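Local coordinates for cellobiohydrolase CHBI (PDB 4XNN), which probably hydrolyses beta-1,4-glucosidic linkages in cellulose, releasing cellobiose from the ends of the chains, at residues 135-141 and 429-434; 223-228 and 278-282; 96-100 and 422-427. All blocks are in the same frame, centred on the assembly; numbering follows the deposited sequence.

Interaction 1. Residues 135-141 and 429-434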
loop_
_atom_site.group_PDB
_atom_site.type_symbol
_atom_site.label_atom_id
_atom_site.label_comp_id
_atom_site.label_asym_id
_atom_site.label_seq_id
_atom_site.Cartn_x
_atom_site.Cartn_y
_atom_site.Cartn_z
ATOM N N ASP A 135 -10.142 12.001 2.845
ATOM C CA ASP A 135 -11.094 11.602 3.863
ATOM C C ASP A 135 -11.240 10.120 3.820
ATOM O O ASP A 135 -11.166 9.506 2.755
ATOM C CB ASP A 135 -12.483 12.215 3.645
ATOM C CG ASP A 135 -12.456 13.749 3.754
ATOM O OD1 ASP A 135 -11.463 14.362 4.253
ATOM O OD2 ASP A 135 -13.438 14.319 3.264
ATOM N N VAL A 136 -11.362 9.535 5.004
ATOM C CA VAL A 136 -11.337 8.081 5.104
ATOM C C VAL A 136 -12.444 7.611 6.005
ATOM O O VAL A 136 -12.873 8.325 6.957
ATOM C CB VAL A 136 -9.929 7.561 5.469
ATOM C CG1 VAL A 136 -9.573 7.874 6.909
ATOM C CG2 VAL A 136 -9.848 6.058 5.237
ATOM N N ASP A 137 -12.952 6.427 5.681
ATOM C CA ASP A 137 -13.883 5.673 6.564
ATOM C C ASP A 137 -13.369 4.234 6.679
ATOM O O ASP A 137 -13.219 3.527 5.652
ATOM C CB ASP A 137 -15.325 5.667 6.061
ATOM C CG ASP A 137 -16.284 5.205 7.129
ATOM O OD1 ASP A 137 -16.035 4.153 7.769
ATOM O OD2 ASP A 137 -17.292 5.905 7.373
ATOM N N VAL A 138 -12.994 3.876 7.901
ATOM C CA VAL A 138 -12.474 2.570 8.209
ATOM C C VAL A 138 -13.308 1.958 9.307
ATOM O O VAL A 138 -12.894 0.948 9.899
ATOM C CB VAL A 138 -10.985 2.600 8.664
ATOM C CG1 VAL A 138 -10.112 3.156 7.570
ATOM C CG2 VAL A 138 -10.823 3.429 9.926
ATOM N N SER A 139 -14.487 2.543 9.588
ATOM C CA SER A 139 -15.353 2.033 10.677
ATOM C C SER A 139 -15.779 0.556 10.542
ATOM O O SER A 139 -16.074 -0.061 11.551
ATOM C CB SER A 139 -16.625 2.889 10.780
ATOM O OG SER A 139 -17.370 2.794 9.582
ATOM N N SER A 140 -15.768 0.016 9.334
ATOM C CA SER A 140 -16.161 -1.354 9.118
ATOM C C SER A 140 -14.995 -2.354 8.996
ATOM O O SER A 140 -15.223 -3.526 8.716
ATOM C CB SER A 140 -17.135 -1.442 7.945
ATOM O OG SER A 140 -16.425 -1.374 6.725
ATOM N N LEU A 141 -13.749 -1.898 9.262
ATOM C CA LEU A 141 -12.599 -2.745 9.314
ATOM C C LEU A 141 -12.180 -3.016 10.710
ATOM O O LEU A 141 -11.877 -2.085 11.502
ATOM C CB LEU A 141 -11.409 -2.103 8.645
ATOM C CG LEU A 141 -11.419 -1.680 7.197
ATOM C CD1 LEU A 141 -10.214 -2.167 6.408
ATOM C CD2 LEU A 141 -12.647 -1.580 6.377
ATOM N N ALA A 429 -16.750 -5.913 5.065
ATOM C CA ALA A 429 -15.893 -4.748 5.317
ATOM C C ALA A 429 -15.714 -3.941 4.030
ATOM O O ALA A 429 -15.558 -4.501 2.945
ATOM C CB ALA A 429 -14.547 -5.205 5.820
ATOM N N VAL A 430 -15.680 -2.619 4.150
ATOM C CA VAL A 430 -15.421 -1.744 2.996
ATOM C C VAL A 430 -14.648 -0.480 3.468
ATOM O O VAL A 430 -14.985 0.196 4.446
ATOM C CB VAL A 430 -16.714 -1.406 2.195
ATOM C CG1 VAL A 430 -17.781 -0.938 3.129
ATOM C CG2 VAL A 430 -16.475 -0.347 1.110
ATOM N N VAL A 431 -13.572 -0.178 2.774
ATOM C CA VAL A 431 -12.865 1.067 3.043
ATOM C C VAL A 431 -13.253 2.143 2.038
ATOM O O VAL A 431 -13.404 1.855 0.824
ATOM C CB VAL A 431 -11.348 0.805 3.066
ATOM C CG1 VAL A 431 -10.755 0.418 1.731
ATOM C CG2 VAL A 431 -10.584 2.040 3.565
ATOM N N SER A 432 -13.341 3.403 2.504
ATOM C CA SER A 432 -13.588 4.507 1.594
ATOM C C SER A 432 -12.474 5.503 1.718
ATOM O O SER A 432 -12.076 5.811 2.853
ATOM C CB SER A 432 -14.875 5.235 1.976
ATOM O OG SER A 432 -15.938 4.394 1.650
ATOM N N PHE A 433 -11.944 5.920 0.581
ATOM C CA PHE A 433 -10.931 6.979 0.457
ATOM C C PHE A 433 -11.521 8.032 -0.496
ATOM O O PHE A 433 -11.873 7.687 -1.613
ATOM C CB PHE A 433 -9.708 6.456 -0.230
ATOM C CG PHE A 433 -8.986 5.376 0.521
ATOM C CD1 PHE A 433 -8.409 5.639 1.752
ATOM C CD2 PHE A 433 -8.867 4.099 -0.025
ATOM C CE1 PHE A 433 -7.723 4.660 2.462
ATOM C CE2 PHE A 433 -8.120 3.118 0.664
ATOM C CZ PHE A 433 -7.588 3.415 1.921
ATOM N N GLY A 434 -11.620 9.283 -0.043
ATOM C CA GLY A 434 -12.317 10.289 -0.850
ATOM C C GLY A 434 -11.784 11.699 -0.709
ATOM O O GLY A 434 -10.941 11.985 0.157
HETATM O O HOH W 1 -15.184 1.357 6.734
#
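Strands 135-137 and 430-434 run antiparallel, with axes 4.8 Å apart at closest approach and an angle of 171° between their directions. They are neighbours in the concanavalin A-like beta-sheet architecture of glycoside hydrolase family 7. Asp135 and Gly434 form a hydrogen-bonded pair, Asp135 N to Gly434 O and Gly434 N to Asp135 O both measuring 2.8 Å. Asp137 and Ser432 form the next one, Asp137 N to Ser432 O measuring 3.0 Å and Ser432 N to Asp137 O 3.2 Å. Between them, Val136 and Phe433 are a non-hydrogen-bonded pair whose CA atoms are 4.8 Å apart. Beyond Asp137 the chain leaves the strand in a type I turn from Val138 to Leu141, closed by Leu141 N to Val138 O at 3.0 Å.

The two faces differ in character. Val136 and Phe433 look into the core, where Val136 CG2 lies 3.8 Å from Phe433 CE1 and Trp221 of strand 212-223 packs on both; a beta-branched residue and a large aromatic suit this buried apolar face. Asp135, Asp137 and Ser432 occupy the more open face, where Asp135 bonds to Thr294 and Ser432 to Asn95. Asp137 also starts an Asx turn: its OD1 accepts from Ser139 N at 2.9 Å and from Ser139 OG at 2.6 Å. Past the paired strands, Leu141 folds back so that its CD2 lies 4.1 Å from Ala429 CB. Small polar Ser140 takes over from the backbone there, its OG accepting a nearly straight hydrogen bond from Val430 N at 3.0 Å.

Interaction 2. Residues 223-228 and 278-282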
loop_
_atom_site.group_PDB
_atom_site.type_symbol
_atom_site.label_atom_id
_atom_site.label_comp_id
_atom_site.label_asym_id
_atom_site.label_seq_id
_atom_site.Cartn_x
_atom_site.Cartn_y
_atom_site.Cartn_z
ATOM N N ALA A 223 -4.133 0.754 8.291
ATOM C CA ALA A 223 -5.138 0.915 9.322
ATOM C C ALA A 223 -6.355 0.026 9.253
ATOM O O ALA A 223 -6.854 -0.345 8.195
ATOM C CB ALA A 223 -5.646 2.345 9.297
ATOM N N ASN A 224 -6.927 -0.089 10.438
ATOM C CA ASN A 224 -8.329 -0.539 10.650
ATOM C C ASN A 224 -8.903 0.333 11.767
ATOM O O ASN A 224 -8.268 1.364 12.093
ATOM C CB ASN A 224 -8.379 -2.033 10.912
ATOM C CG ASN A 224 -7.492 -2.465 12.082
ATOM O OD1 ASN A 224 -7.508 -1.888 13.158
ATOM N ND2 ASN A 224 -6.749 -3.528 11.866
ATOM N N LYS A 225 -10.118 0.029 12.285
ATOM C CA LYS A 225 -10.706 0.890 13.296
ATOM C C LYS A 225 -9.962 0.818 14.626
ATOM O O LYS A 225 -10.219 1.633 15.471
ATOM C CB LYS A 225 -12.183 0.564 13.513
ATOM C CG LYS A 225 -12.368 -0.693 14.318
ATOM C CD LYS A 225 -13.795 -1.220 14.181
ATOM C CE LYS A 225 -14.186 -1.990 15.410
ATOM N NZ LYS A 225 -15.597 -2.488 15.318
ATOM N N GLN A 226 -9.081 -0.179 14.811
ATOM C CA GLN A 226 -8.365 -0.350 16.076
ATOM C C GLN A 226 -6.993 0.331 16.229
ATOM O O GLN A 226 -6.643 0.811 17.333
ATOM C CB GLN A 226 -8.230 -1.838 16.375
ATOM C CG GLN A 226 -9.554 -2.612 16.297
ATOM C CD GLN A 226 -10.462 -2.333 17.507
ATOM O OE1 GLN A 226 -10.149 -1.532 18.350
ATOM N NE2 GLN A 226 -11.605 -3.017 17.573
ATOM N N SER A 227 -6.204 0.287 15.157
ATOM C CA SER A 227 -4.869 0.806 15.079
ATOM C C SER A 227 -4.561 1.421 13.695
ATOM O O SER A 227 -5.122 1.021 12.712
ATOM C CB SER A 227 -3.830 -0.247 15.310
ATOM O OG SER A 227 -3.996 -0.792 16.570
ATOM N N GLN A 228 -3.718 2.439 13.687
ATOM C CA GLN A 228 -3.250 3.083 12.412
ATOM C C GLN A 228 -1.760 3.490 12.528
ATOM O O GLN A 228 -1.214 3.730 13.630
ATOM C CB GLN A 228 -4.121 4.286 12.019
ATOM C CG GLN A 228 -4.321 5.350 13.118
ATOM C CD GLN A 228 -3.137 6.201 13.407
ATOM O OE1 GLN A 228 -2.290 6.454 12.524
ATOM N NE2 GLN A 228 -3.037 6.640 14.653
ATOM N N PHE A 278 -5.610 7.675 21.950
ATOM C CA PHE A 278 -5.742 8.689 20.898
ATOM C C PHE A 278 -6.742 8.297 19.829
ATOM O O PHE A 278 -7.594 9.126 19.413
ATOM C CB PHE A 278 -4.388 8.896 20.251
ATOM C CG PHE A 278 -4.414 9.806 19.074
ATOM C CD1 PHE A 278 -4.535 11.197 19.249
ATOM C CD2 PHE A 278 -4.159 9.312 17.796
ATOM C CE1 PHE A 278 -4.523 12.024 18.120
ATOM C CE2 PHE A 278 -4.182 10.130 16.684
ATOM C CZ PHE A 278 -4.300 11.499 16.856
ATOM N N TYR A 279 -6.625 7.068 19.361
ATOM C CA TYR A 279 -7.385 6.572 18.198
ATOM C C TYR A 279 -8.130 5.270 18.519
ATOM O O TYR A 279 -7.525 4.256 18.902
ATOM C CB TYR A 279 -6.424 6.312 17.024
ATOM C CG TYR A 279 -7.031 5.673 15.786
ATOM C CD1 TYR A 279 -7.630 6.452 14.833
ATOM C CD2 TYR A 279 -6.969 4.290 15.562
ATOM C CE1 TYR A 279 -8.131 5.903 13.671
ATOM C CE2 TYR A 279 -7.436 3.715 14.381
ATOM C CZ TYR A 279 -8.026 4.512 13.437
ATOM O OH TYR A 279 -8.509 4.032 12.293
ATOM N N GLY A 280 -9.422 5.234 18.231
ATOM C CA GLY A 280 -10.166 4.031 18.509
ATOM C C GLY A 280 -11.632 4.212 18.232
ATOM O O GLY A 280 -12.092 5.332 18.010
ATOM N N PRO A 281 -12.390 3.106 18.303
ATOM C CA PRO A 281 -13.704 3.143 17.820
ATOM C C PRO A 281 -14.675 3.652 18.884
ATOM O O PRO A 281 -15.342 2.835 19.452
ATOM C CB PRO A 281 -13.981 1.682 17.468
ATOM C CG PRO A 281 -13.163 0.874 18.438
ATOM C CD PRO A 281 -11.930 1.733 18.622
ATOM N N GLY A 282 -14.803 4.949 19.080
ATOM C CA GLY A 282 -15.722 5.466 20.067
ATOM C C GLY A 282 -15.525 6.935 20.355
ATOM O O GLY A 282 -14.452 7.465 20.136
HETATM O O HOH W 2 -7.942 1.491 19.444
HETATM O O HOH W 3 -5.161 2.918 18.477
#
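Two waters side by side join a pair of backbone carbonyls across this contact; two carbonyl oxygens cannot hydrogen-bond to one another, so water lies between them. Water 2 is 2.6 Å from Gln226 O and 2.8 Å from Tyr279 O; water 3 is 2.8 Å from Gln226 O and 2.7 Å from Tyr279 O. They fill the gap between the 223-228 loop and the 279-280 strand, which Tyr279 crosses with its side chain. The phenol suits this role because it is flat, long and polar at its tip: its OH donates to Asn224 O at 2.7 Å, while one ring face receives a CH-pi contact from Gln228, whose CG sits 3.6 Å from the Tyr279 ring centroid and almost on the ring normal.

The loop is shaped from within by Asn224, whose OD1 accepts from Gln226 N at 2.9 Å and from Ser227 N at 3.2 Å, an Asx turn and Asx motif together. Farther along, the rigid ring of Pro281 packs against the loop, Pro281 CD lying 3.6 Å from Lys225 O.

In the fold, the loop connects strands 212-223 and 228-233, and Asn224 leans on Leu392 of helix 390-393. For its part, strand 279-280 pairs in parallel with strand 287-288, and Tyr279 also rests on Trp221 of strand 212-223.

Interaction 3. Residues 96-100 and 422-427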
loop_
_atom_site.group_PDB
_atom_site.type_symbol
_atom_site.label_atom_id
_atom_site.label_comp_id
_atom_site.label_asym_id
_atom_site.label_seq_id
_atom_site.Cartn_x
_atom_site.Cartn_y
_atom_site.Cartn_z
ATOM N N LEU A 96 -13.854 0.325 -1.619
ATOM C CA LEU A 96 -13.351 -1.030 -1.954
ATOM C C LEU A 96 -13.776 -2.044 -0.926
ATOM O O LEU A 96 -13.403 -1.910 0.294
ATOM C CB LEU A 96 -11.827 -1.052 -1.972
ATOM C CG LEU A 96 -11.065 -0.678 -3.194
ATOM C CD1 LEU A 96 -9.545 -0.840 -2.910
ATOM C CD2 LEU A 96 -11.502 -1.588 -4.357
ATOM N N LYS A 97 -14.560 -3.038 -1.399
ATOM C CA LYS A 97 -15.098 -4.091 -0.550
ATOM C C LYS A 97 -14.031 -5.128 -0.413
ATOM O O LYS A 97 -13.306 -5.394 -1.346
ATOM C CB LYS A 97 -16.279 -4.810 -1.181
ATOM C CG LYS A 97 -17.521 -4.015 -1.135
ATOM C CD LYS A 97 -18.639 -4.589 -2.014
ATOM C CE LYS A 97 -18.856 -6.084 -1.784
ATOM N NZ LYS A 97 -19.154 -6.356 -0.346
ATOM N N PHE A 98 -13.937 -5.716 0.770
ATOM C CA PHE A 98 -12.941 -6.740 1.043
ATOM C C PHE A 98 -13.244 -8.072 0.319
ATOM O O PHE A 98 -12.373 -8.653 -0.333
ATOM C CB PHE A 98 -12.870 -6.964 2.542
ATOM C CG PHE A 98 -11.954 -8.072 2.938
ATOM C CD1 PHE A 98 -10.692 -8.195 2.333
ATOM C CD2 PHE A 98 -12.321 -8.946 3.960
ATOM C CE1 PHE A 98 -9.845 -9.211 2.710
ATOM C CE2 PHE A 98 -11.480 -9.977 4.332
ATOM C CZ PHE A 98 -10.229 -10.084 3.719
ATOM N N VAL A 99 -14.489 -8.528 0.416
ATOM C CA VAL A 99 -14.887 -9.790 -0.200
ATOM C C VAL A 99 -16.074 -9.505 -1.099
ATOM O O VAL A 99 -17.038 -8.935 -0.676
ATOM C CB VAL A 99 -15.304 -10.862 0.840
ATOM C CG1 VAL A 99 -15.832 -12.150 0.163
ATOM C CG2 VAL A 99 -14.170 -11.150 1.820
ATOM N N THR A 100 -15.979 -9.925 -2.345
ATOM C CA THR A 100 -17.087 -9.763 -3.296
ATOM C C THR A 100 -17.374 -11.137 -3.826
ATOM O O THR A 100 -16.521 -11.778 -4.474
ATOM C CB THR A 100 -16.669 -8.842 -4.440
ATOM O OG1 THR A 100 -16.264 -7.560 -3.888
ATOM C CG2 THR A 100 -17.780 -8.585 -5.403
ATOM N N VAL A 422 -11.295 -14.081 9.182
ATOM C CA VAL A 422 -11.638 -12.685 8.851
ATOM C C VAL A 422 -12.382 -12.611 7.522
ATOM O O VAL A 422 -13.265 -11.769 7.361
ATOM C CB VAL A 422 -10.402 -11.744 8.810
ATOM C CG1 VAL A 422 -9.662 -11.732 10.139
ATOM C CG2 VAL A 422 -9.524 -12.161 7.718
ATOM N N GLU A 423 -12.069 -13.523 6.598
ATOM C CA GLU A 423 -12.775 -13.568 5.324
ATOM C C GLU A 423 -14.255 -13.993 5.505
ATOM O O GLU A 423 -15.082 -13.704 4.675
ATOM C CB GLU A 423 -12.042 -14.467 4.319
ATOM C CG GLU A 423 -10.713 -13.843 3.926
ATOM C CD GLU A 423 -9.682 -14.798 3.343
ATOM O OE1 GLU A 423 -10.037 -15.969 3.050
ATOM O OE2 GLU A 423 -8.514 -14.356 3.220
ATOM N N VAL A 424 -14.588 -14.574 6.638
ATOM C CA VAL A 424 -16.002 -14.878 6.962
ATOM C C VAL A 424 -16.605 -13.716 7.811
ATOM O O VAL A 424 -17.591 -13.116 7.434
ATOM C CB VAL A 424 -16.089 -16.276 7.650
ATOM C CG1 VAL A 424 -17.476 -16.552 8.231
ATOM C CG2 VAL A 424 -15.657 -17.401 6.682
ATOM N N THR A 425 -16.007 -13.431 8.966
ATOM C CA THR A 425 -16.499 -12.449 9.924
ATOM C C THR A 425 -16.602 -11.034 9.378
ATOM O O THR A 425 -17.509 -10.270 9.770
ATOM C CB THR A 425 -15.577 -12.453 11.142
ATOM O OG1 THR A 425 -15.801 -13.689 11.819
ATOM C CG2 THR A 425 -15.878 -11.311 12.106
ATOM N N GLN A 426 -15.684 -10.688 8.490
ATOM C CA GLN A 426 -15.533 -9.332 7.984
ATOM C C GLN A 426 -15.790 -9.276 6.473
ATOM O O GLN A 426 -15.333 -8.370 5.775
ATOM C CB GLN A 426 -14.144 -8.814 8.315
ATOM C CG GLN A 426 -13.915 -8.738 9.783
ATOM C CD GLN A 426 -12.807 -7.746 10.159
ATOM O OE1 GLN A 426 -12.828 -6.577 9.771
ATOM N NE2 GLN A 426 -11.842 -8.229 10.879
ATOM N N ALA A 427 -16.556 -10.250 5.959
ATOM C CA ALA A 427 -16.846 -10.339 4.522
ATOM C C ALA A 427 -17.449 -9.022 3.952
ATOM O O ALA A 427 -17.126 -8.651 2.846
ATOM C CB ALA A 427 -17.810 -11.516 4.247
#
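Val422, at the start of the last turn of helix 419-425, opens the contact. Its carbonyl oxygen already accepts from Gln426 N at 2.9 Å, and it also lies at the edge of the Phe98 ring, with Val422 O 3.9 Å from Phe98 CE2; the branched Val422 side chain adds a looser touch, CG2 to Phe98 CE2 at 4.5 Å. Glu423 follows with the aliphatic part of its side chain, its CG 3.8 Å from Phe98 CZ, while its backbone oxygen is 3.9 Å from Val99 CG2. A long side chain with methylenes near the backbone can thus give apolar cover at a site that is not fully buried. The helix then ends, and Gln426 is the first residue with non-helical backbone angles. Gln426 O turns to the ring edge, 3.6 Å from Phe98 CD2, and its amide reaches the other way, OE1 accepting from the backbone of Asp142. Ala427 meets Val99 most closely through its carbonyl oxygen: Ala427 O is 3.5 Å from Val99 CB, while the CB atoms of Ala427 and Val99 are 4.3 Å apart and their CA atoms 5.1 Å.

All of this meets a break in strand 93-101. Phe98 has helical backbone angles (-71/-48), so the consecutive side chains of Phe98 and Val99 both point toward the helix end. No hydrogen bond crosses the contact. Packing therefore joins helix end to strand, with carbonyl oxygens set against the weakly positive rim of an aromatic ring and otherwise ordinary van der Waals contact.

Strand 430-440 ties interactions 1 and 3 together: it lies between strand 130-137, its partner in interaction 1, and strand 93-101, which carries one side of interaction 3. The centres of these contacts are about 13 Å apart, and Val431 O to Leu96 N (2.9 Å) joins them directly. Their segments alternate along the chain, in the order 96-100, 135-141, 422-427, 429-434; helix 419-425 leads into strand 430-440. Interaction 2 is nested inside both loops. Its centre is about 12 Å from that of interaction 1, which it touches through Leu141 O and Lys225 N (2.9 Å), and about 19 Å from that of interaction 3. The C-terminal part of the chain is thereby built into the same sheet as much earlier strands.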